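Alcohol dehydrogenase IV (Corynebacterium glutamicum, PDB 3IV7) probably acts as an NAD-dependent oxidoreductase of the iron-containing alcohol dehydrogenase family, with maleylacetate reductase activity as its likely reaction. Local coordinates at residues A[107-112]-A[142-147]; A[72-77]-A[131-136]. One frame throughout, in Å; residues are numbered along the deposited sequence.

Interaction 1: residues A[107-112]-A[142-147]; sequences IAMTTA and GVDLKV
K146 reaches across to the backbone of A108 and M109, while V147 packs against the side chain of M109, so that the turn leaving a beta hairpin meets the last turn of helix 98-111. The contact belongs to the dinucleotide-fold half of the enzyme, where helices alternate with the strands of a parallel sheet. The lysine makes its approach with bends at chi3 (-49°) and chi4 (-54°), which place CE and NZ in turn beside the helix backbone. CE lies 3.4 Å from the carbonyl O of A108, and NZ gives M109 O a weak hydrogen bond of 3.2 Å. Farther back on the chain, CD is 3.9 Å from CB of A112. A positive group beside carbonyls at a helix C-terminus should be electrostatically favourable. The A108 methyl, CB, rests on the carbonyl O of K146 at 3.5 Å.

The apolar part is close. CG of selenomethionine M109 and CG1 of V147 are 3.4 Å apart, inside normal van der Waals distance, and the two side chains run alongside one another.

Two features position this first shell. On the helix side, A112 N donates to A108 O at 2.9 Å, after which A112 leaves helical geometry with positive phi. The carbonyl of I107 meanwhile receives both N and OG1 of T111. On the opposing side, D144 holds the lysine twice. Its OD2 uses the syn lone pair for a salt bridge to K146 NZ, 2.7 Å long, which steadies the ammonium next to M109. Its OD1 closes an Asx turn, accepting from K146 N at 3.0 Å, with the donor 59° above the carboxylate plane.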
loop_
_atom_site.group_PDB
_atom_site.type_symbol
_atom_site.label_atom_id
_atom_site.label_comp_id
_atom_site.label_asym_id
_atom_site.label_seq_id
_atom_site.Cartn_x
_atom_site.Cartn_y
_atom_site.Cartn_z
ATOM N N ILE A 107 -4.133 -25.474 -0.634
ATOM C CA ILE A 107 -3.563 -26.117 -1.834
ATOM C C ILE A 107 -2.254 -25.460 -2.239
ATOM O O ILE A 107 -1.289 -26.140 -2.558
ATOM C CB ILE A 107 -4.521 -26.078 -3.045
ATOM C CG1 ILE A 107 -5.818 -26.826 -2.736
ATOM C CG2 ILE A 107 -3.837 -26.760 -4.278
ATOM C CD1 ILE A 107 -6.947 -26.608 -3.797
ATOM N N ALA A 108 -2.226 -24.123 -2.235
ATOM C CA ALA A 108 -1.008 -23.385 -2.587
ATOM C C ALA A 108 0.163 -23.667 -1.625
ATOM O O ALA A 108 1.323 -23.596 -2.014
ATOM C CB ALA A 108 -1.302 -21.907 -2.633
HETATM N N MSE A 109 -0.141 -23.986 -0.373
HETATM C CA MSE A 109 0.915 -24.267 0.618
HETATM C C MSE A 109 1.861 -25.334 0.154
HETATM O O MSE A 109 3.067 -25.248 0.403
HETATM C CB MSE A 109 0.316 -24.710 1.945
HETATM C CG MSE A 109 -0.432 -23.641 2.684
HETATM SE SE MSE A 109 -1.368 -24.393 4.251
HETATM C CE MSE A 109 0.158 -24.827 5.318
ATOM N N THR A 110 1.319 -26.385 -0.459
ATOM C CA THR A 110 2.130 -27.517 -0.884
ATOM C C THR A 110 2.480 -27.543 -2.379
ATOM O O THR A 110 3.465 -28.134 -2.747
ATOM C CB THR A 110 1.468 -28.820 -0.526
ATOM O OG1 THR A 110 0.193 -28.905 -1.175
ATOM C CG2 THR A 110 1.262 -28.905 0.995
ATOM N N THR A 111 1.650 -26.935 -3.218
ATOM C CA THR A 111 1.836 -26.975 -4.677
ATOM C C THR A 111 2.484 -25.712 -5.240
ATOM O O THR A 111 2.963 -25.715 -6.364
ATOM C CB THR A 111 0.473 -27.113 -5.390
ATOM O OG1 THR A 111 -0.320 -25.959 -5.118
ATOM C CG2 THR A 111 -0.270 -28.374 -4.926
ATOM N N ALA A 112 2.457 -24.620 -4.473
ATOM C CA ALA A 112 2.960 -23.345 -4.948
ATOM C C ALA A 112 2.126 -22.780 -6.116
ATOM O O ALA A 112 2.547 -21.842 -6.755
ATOM C CB ALA A 112 4.507 -23.464 -5.379
ATOM N N GLY A 142 -0.930 -19.940 10.331
ATOM C CA GLY A 142 0.443 -19.602 10.118
ATOM C C GLY A 142 0.555 -18.676 8.953
ATOM O O GLY A 142 -0.445 -18.318 8.338
ATOM N N VAL A 143 1.765 -18.306 8.643
ATOM C CA VAL A 143 2.016 -17.392 7.575
ATOM C C VAL A 143 2.880 -18.043 6.522
ATOM O O VAL A 143 3.832 -18.730 6.840
ATOM C CB VAL A 143 2.720 -16.145 8.103
ATOM C CG1 VAL A 143 3.280 -15.324 6.961
ATOM C CG2 VAL A 143 1.740 -15.329 8.963
ATOM N N ASP A 144 2.560 -17.786 5.261
ATOM C CA ASP A 144 3.357 -18.293 4.129
ATOM C C ASP A 144 2.996 -17.436 2.934
ATOM O O ASP A 144 1.814 -17.325 2.588
ATOM C CB ASP A 144 3.023 -19.770 3.903
ATOM C CG ASP A 144 3.715 -20.379 2.674
ATOM O OD1 ASP A 144 4.452 -19.676 1.970
ATOM O OD2 ASP A 144 3.479 -21.589 2.419
ATOM N N LEU A 145 3.996 -16.788 2.322
ATOM C CA LEU A 145 3.762 -15.891 1.140
ATOM C C LEU A 145 3.057 -16.602 -0.019
ATOM O O LEU A 145 2.306 -15.982 -0.759
ATOM C CB LEU A 145 5.074 -15.277 0.622
ATOM C CG LEU A 145 4.934 -14.323 -0.615
ATOM C CD1 LEU A 145 4.022 -13.065 -0.299
ATOM C CD2 LEU A 145 6.336 -13.874 -1.163
ATOM N N LYS A 146 3.297 -17.905 -0.171
ATOM C CA LYS A 146 2.662 -18.670 -1.262
ATOM C C LYS A 146 1.167 -18.722 -1.143
ATOM O O LYS A 146 0.519 -19.007 -2.120
ATOM C CB LYS A 146 3.198 -20.112 -1.345
ATOM C CG LYS A 146 4.686 -20.211 -1.490
ATOM C CD LYS A 146 5.134 -21.599 -1.992
ATOM C CE LYS A 146 4.525 -22.714 -1.227
ATOM N NZ LYS A 146 4.764 -22.586 0.226
ATOM N N VAL A 147 0.591 -18.450 0.054
ATOM C CA VAL A 147 -0.846 -18.501 0.170
ATOM C C VAL A 147 -1.547 -17.191 -0.161
ATOM O O VAL A 147 -2.748 -17.172 -0.298
ATOM C CB VAL A 147 -1.327 -19.061 1.511
ATOM C CG1 VAL A 147 -0.541 -20.300 1.840
ATOM C CG2 VAL A 147 -1.239 -18.017 2.638
#

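Interaction 2: residues A[72-77]-A[131-136]; sequences VPIEVA and WGLTEA
P73 and T134 face each other in a single beta bridge, joining the start of helix 74-86 to one strand of the hairpin formed by 130-135 and 138-143, all within the dinucleotide-fold half of the enzyme. Two backbone hydrogen bonds define it. T134 N donates to V72 O over 2.9 Å, with 158° at the hydrogen, and comes from 43° above the carbonyl plane. I74 N donates to T134 O, also over 2.9 Å. T134 therefore gives and receives on residues flanking P73, the parallel pattern, and the register V72-L133, P73-T134, I74-E135 runs the same way. P73 is the N-cap residue, so the bridge falls where the incoming loop turns into helix.

Weaker polar contacts reinforce this pairing. CA of L133 approaches V72 O at 3.3 Å as a CA-H...O contact, and P73 CA does likewise to T134 O. The hydroxyl of T134 is engaged outside the bridge, hydrogen-bonded to the carbonyl of H71.

The apolar contacts divide between L133 and E135. In L133, chi1 of -69° sets CG beside the backbone N, and the CD2 branch then makes the contact, crossing V72 obliquely to meet its CG1 at 3.8 Å and A77 CB at 4.0 Å. Its other methyl, CD1, is in loose contact with CD1 of I74. I74 and E135 instead extend in a common direction, with I74 CG2 3.9 Å from E135 CG; CB and CG of the glutamate do most of the packing, with OE1 also near I74 CG1.

Water completes the contact through the carboxylate of E75. One molecule donates both to E75 OE1 and to T134 O, 2.6 Å from the latter, giving that carbonyl a second donor. The other donates to E75 OE2 and accepts from A136 N at 2.7 Å.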
loop_
_atom_site.group_PDB
_atom_site.type_symbol
_atom_site.label_atom_id
_atom_site.label_comp_id
_atom_site.label_asym_id
_atom_site.label_seq_id
_atom_site.Cartn_x
_atom_site.Cartn_y
_atom_site.Cartn_z
ATOM N N VAL A 72 -10.930 -25.539 7.404
ATOM C CA VAL A 72 -10.044 -26.319 6.516
ATOM C C VAL A 72 -9.390 -27.522 7.200
ATOM O O VAL A 72 -8.229 -27.462 7.610
ATOM C CB VAL A 72 -8.960 -25.419 5.831
ATOM C CG1 VAL A 72 -8.316 -26.146 4.607
ATOM C CG2 VAL A 72 -9.571 -24.100 5.369
ATOM N N PRO A 73 -10.157 -28.622 7.344
ATOM C CA PRO A 73 -9.602 -29.842 7.873
ATOM C C PRO A 73 -8.498 -30.313 6.984
ATOM O O PRO A 73 -8.603 -30.198 5.772
ATOM C CB PRO A 73 -10.784 -30.834 7.820
ATOM C CG PRO A 73 -12.003 -29.960 7.869
ATOM C CD PRO A 73 -11.617 -28.713 7.134
ATOM N N ILE A 74 -7.469 -30.896 7.585
ATOM C CA ILE A 74 -6.311 -31.327 6.864
ATOM C C ILE A 74 -6.671 -32.384 5.843
ATOM O O ILE A 74 -6.113 -32.392 4.757
ATOM C CB ILE A 74 -5.192 -31.860 7.819
ATOM C CG1 ILE A 74 -3.901 -32.167 7.017
ATOM C CG2 ILE A 74 -5.673 -33.136 8.579
ATOM C CD1 ILE A 74 -3.358 -30.957 6.174
ATOM N N GLU A 75 -7.657 -33.233 6.162
ATOM C CA GLU A 75 -8.095 -34.275 5.228
ATOM C C GLU A 75 -8.764 -33.657 3.973
ATOM O O GLU A 75 -8.666 -34.188 2.874
ATOM C CB GLU A 75 -9.066 -35.251 5.900
ATOM C CG GLU A 75 -8.504 -35.979 7.199
ATOM C CD GLU A 75 -8.670 -35.129 8.482
ATOM O OE1 GLU A 75 -9.180 -33.997 8.394
ATOM O OE2 GLU A 75 -8.300 -35.601 9.573
ATOM N N VAL A 76 -9.465 -32.575 4.164
ATOM C CA VAL A 76 -10.102 -31.872 3.051
ATOM C C VAL A 76 -9.015 -31.149 2.208
ATOM O O VAL A 76 -9.041 -31.178 0.992
ATOM C CB VAL A 76 -11.161 -30.891 3.589
ATOM C CG1 VAL A 76 -11.722 -29.982 2.476
ATOM C CG2 VAL A 76 -12.304 -31.700 4.322
ATOM N N ALA A 77 -8.051 -30.521 2.884
ATOM C CA ALA A 77 -6.936 -29.888 2.188
ATOM C C ALA A 77 -6.171 -30.953 1.370
ATOM O O ALA A 77 -5.875 -30.742 0.180
ATOM C CB ALA A 77 -6.011 -29.202 3.184
ATOM N N TRP A 131 -2.661 -18.663 6.538
ATOM C CA TRP A 131 -3.371 -19.914 6.268
ATOM C C TRP A 131 -3.873 -20.509 7.562
ATOM O O TRP A 131 -3.380 -20.186 8.612
ATOM C CB TRP A 131 -2.440 -20.924 5.576
ATOM C CG TRP A 131 -1.197 -21.250 6.321
ATOM C CD1 TRP A 131 0.026 -20.683 6.141
ATOM C CD2 TRP A 131 -1.040 -22.219 7.351
ATOM N NE1 TRP A 131 0.937 -21.237 6.989
ATOM C CE2 TRP A 131 0.317 -22.190 7.745
ATOM C CE3 TRP A 131 -1.916 -23.102 8.003
ATOM C CZ2 TRP A 131 0.827 -23.015 8.758
ATOM C CZ3 TRP A 131 -1.416 -23.947 8.975
ATOM C CH2 TRP A 131 -0.053 -23.879 9.372
ATOM N N GLY A 132 -4.857 -21.390 7.455
ATOM C CA GLY A 132 -5.379 -22.104 8.579
ATOM C C GLY A 132 -5.678 -23.539 8.229
ATOM O O GLY A 132 -6.083 -23.862 7.093
ATOM N N LEU A 133 -5.430 -24.412 9.187
ATOM C CA LEU A 133 -5.716 -25.815 9.051
ATOM C C LEU A 133 -6.201 -26.374 10.362
ATOM O O LEU A 133 -5.735 -25.954 11.427
ATOM C CB LEU A 133 -4.450 -26.568 8.647
ATOM C CG LEU A 133 -3.907 -26.305 7.245
ATOM C CD1 LEU A 133 -2.525 -26.923 7.105
ATOM C CD2 LEU A 133 -4.890 -26.865 6.169
ATOM N N THR A 134 -7.058 -27.397 10.285
ATOM C CA THR A 134 -7.481 -28.123 11.449
ATOM C C THR A 134 -7.061 -29.573 11.365
ATOM O O THR A 134 -7.454 -30.302 10.448
ATOM C CB THR A 134 -9.000 -28.022 11.673
ATOM O OG1 THR A 134 -9.358 -26.635 11.799
ATOM C CG2 THR A 134 -9.387 -28.749 12.947
ATOM N N GLU A 135 -6.242 -29.992 12.317
ATOM C CA GLU A 135 -5.761 -31.357 12.356
ATOM C C GLU A 135 -5.873 -31.859 13.778
ATOM O O GLU A 135 -5.542 -31.134 14.713
ATOM C CB GLU A 135 -4.296 -31.423 11.882
ATOM C CG GLU A 135 -3.674 -32.789 11.939
ATOM C CD GLU A 135 -2.258 -32.833 11.294
ATOM O OE1 GLU A 135 -1.921 -31.965 10.431
ATOM O OE2 GLU A 135 -1.491 -33.704 11.682
ATOM N N ALA A 136 -6.346 -33.093 13.924
ATOM C CA ALA A 136 -6.440 -33.761 15.225
ATOM C C ALA A 136 -7.182 -32.904 16.247
ATOM O O ALA A 136 -6.764 -32.811 17.396
ATOM C CB ALA A 136 -5.001 -34.150 15.755
HETATM O O HOH W 1 -6.923 -34.788 11.898
HETATM O O HOH W 2 -9.148 -32.282 10.893
#

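Overall arrangement
The two contacts lie 13 Å apart, centre to centre, on the same side of the chain's centre. Their segments alternate along the sequence: 72-77, 107-112, 131-136, then 142-147. Helices 74-86 and 98-111, linked through strand 91-96 of the parallel sheet, each meet part of the antiparallel hairpin: interaction 2 uses strand 130-135, interaction 1 the exit from strand 138-143. Within the hairpin G142 O is 2.9 Å from W131 N, a probable hydrogen bond. M109 of interaction 1 also joins the two, its CE lying 3.5 Å from W131 CD2 and 3.8 Å from L133 CD1. Both helices thus pack on the hairpin, with L133 contacted by residues from each.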